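Long-range contact in PbSGBP-B lipoprotein (Prevotella bryantii B14, PDB 6D2Y), which probably binds polysaccharide at the cell surface, as a magnesium-containing lipoprotein of a polysaccharide utilization locus: residues A323-Q331 with L439-I449. Numbering follows the deposited sequence.
Sequences AGWGAGPMQ and LPDGVECTPII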
ATOM      1  N   ALA A 323      -7.939 -12.419  20.930  1.00 52.11           N
ATOM      2  CA  ALA A 323      -9.005 -12.793  20.008  1.00 48.98           C
ATOM      3  C   ALA A 323      -8.443 -12.859  18.587  1.00 50.99           C
ATOM      4  O   ALA A 323      -8.906 -12.188  17.669  1.00 55.24           O
ATOM      5  CB  ALA A 323     -10.173 -11.814  20.100  1.00 48.17           C
ATOM      6  N   GLY A 324      -7.427 -13.698  18.405  1.00 49.82           N
ATOM      7  CA  GLY A 324      -6.748 -13.769  17.127  1.00 45.91           C
ATOM      8  C   GLY A 324      -7.639 -14.299  16.020  1.00 52.24           C
ATOM      9  O   GLY A 324      -8.589 -15.048  16.247  1.00 46.59           O
ATOM     10  N   TRP A 325      -7.312 -13.893  14.796  1.00 51.73           N
ATOM     11  CA  TRP A 325      -8.038 -14.279  13.591  1.00 53.91           C
ATOM     12  C   TRP A 325      -7.152 -15.232  12.802  1.00 58.11           C
ATOM     13  O   TRP A 325      -6.161 -14.809  12.197  1.00 63.84           O
ATOM     14  CB  TRP A 325      -8.405 -13.046  12.769  1.00 46.29           C
ATOM     15  CG  TRP A 325      -9.029 -13.347  11.442  1.00 48.53           C
ATOM     16  CD1 TRP A 325      -9.845 -14.397  11.135  1.00 43.82           C
ATOM     17  CD2 TRP A 325      -8.889 -12.583  10.239  1.00 50.02           C
ATOM     18  NE1 TRP A 325     -10.220 -14.335   9.813  1.00 48.53           N
ATOM     19  CE2 TRP A 325      -9.648 -13.229   9.242  1.00 46.28           C
ATOM     20  CE3 TRP A 325      -8.196 -11.414   9.908  1.00 49.26           C
ATOM     21  CZ2 TRP A 325      -9.733 -12.747   7.938  1.00 43.83           C
ATOM     22  CZ3 TRP A 325      -8.281 -10.938   8.612  1.00 52.33           C
ATOM     23  CH2 TRP A 325      -9.045 -11.602   7.644  1.00 49.30           C
ATOM     24  N   GLY A 326      -7.506 -16.514  12.809  1.00 56.48           N
ATOM     25  CA  GLY A 326      -6.659 -17.518  12.198  1.00 57.89           C
ATOM     26  C   GLY A 326      -7.356 -18.410  11.193  1.00 56.66           C
ATOM     27  O   GLY A 326      -6.739 -19.328  10.645  1.00 57.95           O
ATOM     28  N   ALA A 327      -8.638 -18.165  10.938  1.00 51.45           N
ATOM     29  CA  ALA A 327      -9.359 -18.963   9.959  1.00 56.73           C
ATOM     30  C   ALA A 327     -10.439 -18.109   9.318  1.00 58.98           C
ATOM     31  O   ALA A 327     -10.860 -17.088   9.864  1.00 57.89           O
ATOM     32  CB  ALA A 327      -9.972 -20.219  10.590  1.00 59.37           C
ATOM     33  N   GLY A 328     -10.883 -18.543   8.145  1.00 60.65           N
ATOM     34  CA  GLY A 328     -11.960 -17.877   7.461  1.00 59.28           C
ATOM     35  C   GLY A 328     -11.501 -16.637   6.737  1.00 59.74           C
ATOM     36  O   GLY A 328     -11.341 -15.561   7.324  1.00 59.02           O
ATOM     37  N   PRO A 329     -11.277 -16.771   5.435  1.00 62.33           N
ATOM     38  CA  PRO A 329     -10.778 -15.637   4.656  1.00 63.08           C
ATOM     39  C   PRO A 329     -11.815 -14.530   4.565  1.00 58.77           C
ATOM     40  O   PRO A 329     -13.015 -14.781   4.427  1.00 58.71           O
ATOM     41  CB  PRO A 329     -10.495 -16.250   3.281  1.00 63.31           C
ATOM     42  CG  PRO A 329     -10.470 -17.737   3.494  1.00 61.09           C
ATOM     43  CD  PRO A 329     -11.434 -17.982   4.613  1.00 56.87           C
HETATM   44  N   MSE A 330     -11.366 -13.302   4.538  1.00 54.03           N
HETATM   45  CA  MSE A 330     -12.218 -12.179   4.471  1.00 49.14           C
HETATM   46  C   MSE A 330     -12.528 -11.803   3.091  1.00 51.12           C
HETATM   47  O   MSE A 330     -11.728 -11.226   2.427  1.00 50.34           O
HETATM   48  CB  MSE A 330     -11.520 -11.009   5.125  1.00 48.01           C
HETATM   49  CG  MSE A 330     -12.400  -9.785   5.266  1.00 47.88           C
HETATM   50 SE   MSE A 330     -11.663  -8.137   5.928  0.59 49.63          SE
HETATM   51  CE  MSE A 330     -11.422  -8.557   7.756  1.00 56.02           C
ATOM     52  N   GLN A 331     -13.726 -12.072   2.662  1.00 50.70           N
ATOM     53  CA  GLN A 331     -14.165 -11.740   1.313  1.00 54.00           C
ATOM     54  C   GLN A 331     -14.859 -10.384   1.355  1.00 50.79           C
ATOM     55  O   GLN A 331     -15.868 -10.218   2.048  1.00 52.29           O
ATOM     56  CB  GLN A 331     -15.087 -12.822   0.752  1.00 55.50           C
ATOM     57  CG  GLN A 331     -14.504 -14.222   0.893  1.00 60.67           C
ATOM     58  CD  GLN A 331     -15.081 -15.222  -0.091  1.00 62.78           C
ATOM     59  OE1 GLN A 331     -15.660 -14.848  -1.111  1.00 63.02           O
ATOM     60  NE2 GLN A 331     -14.909 -16.507   0.205  1.00 61.90           N
ATOM     61  N   LEU A 439      -9.118 -22.175  -1.681  1.00 81.48           N
ATOM     62  CA  LEU A 439      -8.682 -21.499  -0.471  1.00 74.66           C
ATOM     63  C   LEU A 439      -8.387 -22.521   0.626  1.00 70.34           C
ATOM     64  O   LEU A 439      -8.919 -23.634   0.609  1.00 74.22           O
ATOM     65  CB  LEU A 439      -9.741 -20.504   0.004  1.00 72.28           C
ATOM     66  CG  LEU A 439     -10.087 -19.378  -0.971  1.00 71.52           C
ATOM     67  CD1 LEU A 439     -11.585 -19.105  -0.978  1.00 74.41           C
ATOM     68  CD2 LEU A 439      -9.295 -18.115  -0.653  1.00 69.94           C
ATOM     69  N   PRO A 440      -7.531 -22.169   1.589  1.00 67.75           N
ATOM     70  CA  PRO A 440      -7.084 -23.158   2.578  1.00 75.66           C
ATOM     71  C   PRO A 440      -7.833 -23.094   3.899  1.00 68.27           C
ATOM     72  O   PRO A 440      -8.496 -22.098   4.215  1.00 61.56           O
ATOM     73  CB  PRO A 440      -5.608 -22.796   2.776  1.00 77.77           C
ATOM     74  CG  PRO A 440      -5.525 -21.319   2.437  1.00 68.41           C
ATOM     75  CD  PRO A 440      -6.778 -20.911   1.705  1.00 60.96           C
ATOM     76  N   ASP A 441      -7.719 -24.165   4.678  1.00 70.36           N
ATOM     77  CA  ASP A 441      -8.230 -24.200   6.036  1.00 73.31           C
ATOM     78  C   ASP A 441      -7.316 -23.404   6.964  1.00 79.00           C
ATOM     79  O   ASP A 441      -6.176 -23.071   6.629  1.00 80.16           O
ATOM     80  CB  ASP A 441      -8.346 -25.643   6.525  1.00 79.08           C
ATOM     81  CG  ASP A 441      -9.480 -26.397   5.863  1.00 86.07           C
ATOM     82  OD1 ASP A 441     -10.280 -25.762   5.143  1.00 85.00           O
ATOM     83  OD2 ASP A 441      -9.567 -27.628   6.058  1.00 88.60           O
ATOM     84  N   GLY A 442      -7.830 -23.103   8.153  1.00 77.47           N
ATOM     85  CA  GLY A 442      -7.083 -22.408   9.174  1.00 70.59           C
ATOM     86  C   GLY A 442      -7.095 -23.186  10.478  1.00 70.16           C
ATOM     87  O   GLY A 442      -7.216 -24.412  10.498  1.00 76.63           O
ATOM     88  N   VAL A 443      -6.960 -22.447  11.575  1.00 69.54           N
ATOM     89  CA  VAL A 443      -7.052 -23.002  12.920  1.00 70.94           C
ATOM     90  C   VAL A 443      -8.298 -22.437  13.586  1.00 66.55           C
ATOM     91  O   VAL A 443      -8.668 -21.279  13.358  1.00 60.38           O
ATOM     92  CB  VAL A 443      -5.785 -22.707  13.752  1.00 64.44           C
ATOM     93  CG1 VAL A 443      -4.539 -23.123  12.984  1.00 65.15           C
ATOM     94  CG2 VAL A 443      -5.706 -21.235  14.129  1.00 55.70           C
ATOM     95  N   GLU A 444      -8.961 -23.269  14.388  1.00 68.94           N
ATOM     96  CA  GLU A 444     -10.172 -22.836  15.072  1.00 68.96           C
ATOM     97  C   GLU A 444      -9.859 -21.672  16.002  1.00 68.15           C
ATOM     98  O   GLU A 444      -8.848 -21.676  16.710  1.00 69.67           O
ATOM     99  CB  GLU A 444     -10.781 -23.999  15.857  1.00 73.62           C
ATOM    100  CG  GLU A 444     -12.128 -23.695  16.486  1.00 71.91           C
ATOM    101  CD  GLU A 444     -12.630 -24.833  17.353  1.00 83.08           C
ATOM    102  OE1 GLU A 444     -11.798 -25.484  18.021  1.00 89.03           O
ATOM    103  OE2 GLU A 444     -13.854 -25.079  17.362  1.00 86.95           O
ATOM    104  N   CYS A 445     -10.727 -20.665  15.993  1.00 60.52           N
ATOM    105  CA  CYS A 445     -10.453 -19.432  16.713  1.00 58.29           C
ATOM    106  C   CYS A 445     -11.764 -18.805  17.166  1.00 54.50           C
ATOM    107  O   CYS A 445     -12.856 -19.294  16.864  1.00 57.50           O
ATOM    108  CB  CYS A 445      -9.653 -18.456  15.843  1.00 58.36           C
ATOM    109  SG  CYS A 445     -10.306 -18.233  14.168  1.00 60.08           S
ATOM    110  N   THR A 446     -11.635 -17.709  17.910  1.00 49.94           N
ATOM    111  CA  THR A 446     -12.753 -16.852  18.297  1.00 51.48           C
ATOM    112  C   THR A 446     -12.332 -15.428  17.965  1.00 55.33           C
ATOM    113  O   THR A 446     -11.923 -14.664  18.850  1.00 61.22           O
ATOM    114  CB  THR A 446     -13.098 -17.005  19.779  1.00 58.97           C
ATOM    115  OG1 THR A 446     -11.934 -16.737  20.572  1.00 63.44           O
ATOM    116  CG2 THR A 446     -13.595 -18.414  20.073  1.00 57.18           C
ATOM    117  N   PRO A 447     -12.409 -15.039  16.697  1.00 54.06           N
ATOM    118  CA  PRO A 447     -11.816 -13.768  16.278  1.00 50.06           C
ATOM    119  C   PRO A 447     -12.712 -12.577  16.570  1.00 49.21           C
ATOM    120  O   PRO A 447     -13.941 -12.655  16.519  1.00 46.82           O
ATOM    121  CB  PRO A 447     -11.631 -13.956  14.769  1.00 45.03           C
ATOM    122  CG  PRO A 447     -12.762 -14.852  14.385  1.00 44.77           C
ATOM    123  CD  PRO A 447     -13.015 -15.764  15.565  1.00 47.18           C
ATOM    124  N   ILE A 448     -12.063 -11.461  16.891  1.00 49.58           N
ATOM    125  CA  ILE A 448     -12.714 -10.165  17.046  1.00 48.85           C
ATOM    126  C   ILE A 448     -12.006  -9.195  16.114  1.00 52.98           C
ATOM    127  O   ILE A 448     -10.803  -8.946  16.266  1.00 54.81           O
ATOM    128  CB  ILE A 448     -12.668  -9.660  18.496  1.00 46.65           C
ATOM    129  CG1 ILE A 448     -13.613 -10.479  19.380  1.00 48.09           C
ATOM    130  CG2 ILE A 448     -13.028  -8.180  18.548  1.00 45.83           C
ATOM    131  CD1 ILE A 448     -13.875  -9.859  20.745  1.00 45.99           C
ATOM    132  N   ILE A 449     -12.742  -8.661  15.146  1.00 44.20           N
ATOM    133  CA  ILE A 449     -12.196  -7.745  14.153  1.00 39.55           C
ATOM    134  C   ILE A 449     -12.993  -6.455  14.226  1.00 43.37           C
ATOM    135  O   ILE A 449     -14.180  -6.426  13.876  1.00 40.99           O
ATOM    136  CB  ILE A 449     -12.232  -8.331  12.737  1.00 40.53           C
ATOM    137  CG1 ILE A 449     -11.317  -9.549  12.642  1.00 41.43           C
ATOM    138  CG2 ILE A 449     -11.865  -7.266  11.713  1.00 41.53           C
ATOM    139  CD1 ILE A 449     -11.558 -10.391  11.416  1.00 42.65           C
TER
HETATM  140  O   HOH W   1      -9.007 -16.315  18.415  1.00 50.40           O
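The carbonyl oxygen of G326 takes the backbone N-H of V443 at 3.3 Å, the donor lying 55° out of the carbonyl plane, and the CA of G442 also approaches this oxygen. The N-H of G326 also crosses the contact, pointing almost straight (162°) at C445 SG, 3.6 Å away; a chi1 of 48° sets the sulfur between its own backbone N and carbonyl carbon, facing the 323-331 loop. A water accepts from T446 N (3.0 Å), and I448 N gives a weak bond to A323 O. I449 CD1 sits over one face of the W325 indole, 3.9 Å from the centroid of the five-membered ring, a CH-pi contact, while M330 CE (selenomethionine) meets I449 CD1 tip to tip at 4.1 Å. The indole NE1 bonds to G328 O at 3.0 Å, close to the ring plane, and weakly to A327 O, which would limit rotation of the ring; W377 adds an edge-to-face contact. Inside the predicted xyloglucan-binding domain, the loops entering strands 330-335 and 449-458 are thus tied by polar links that use backbone groups and one sulfur, so this bonding depends little on side-chain identity, whereas the apolar contact relies on I449 meeting both the indole and M330.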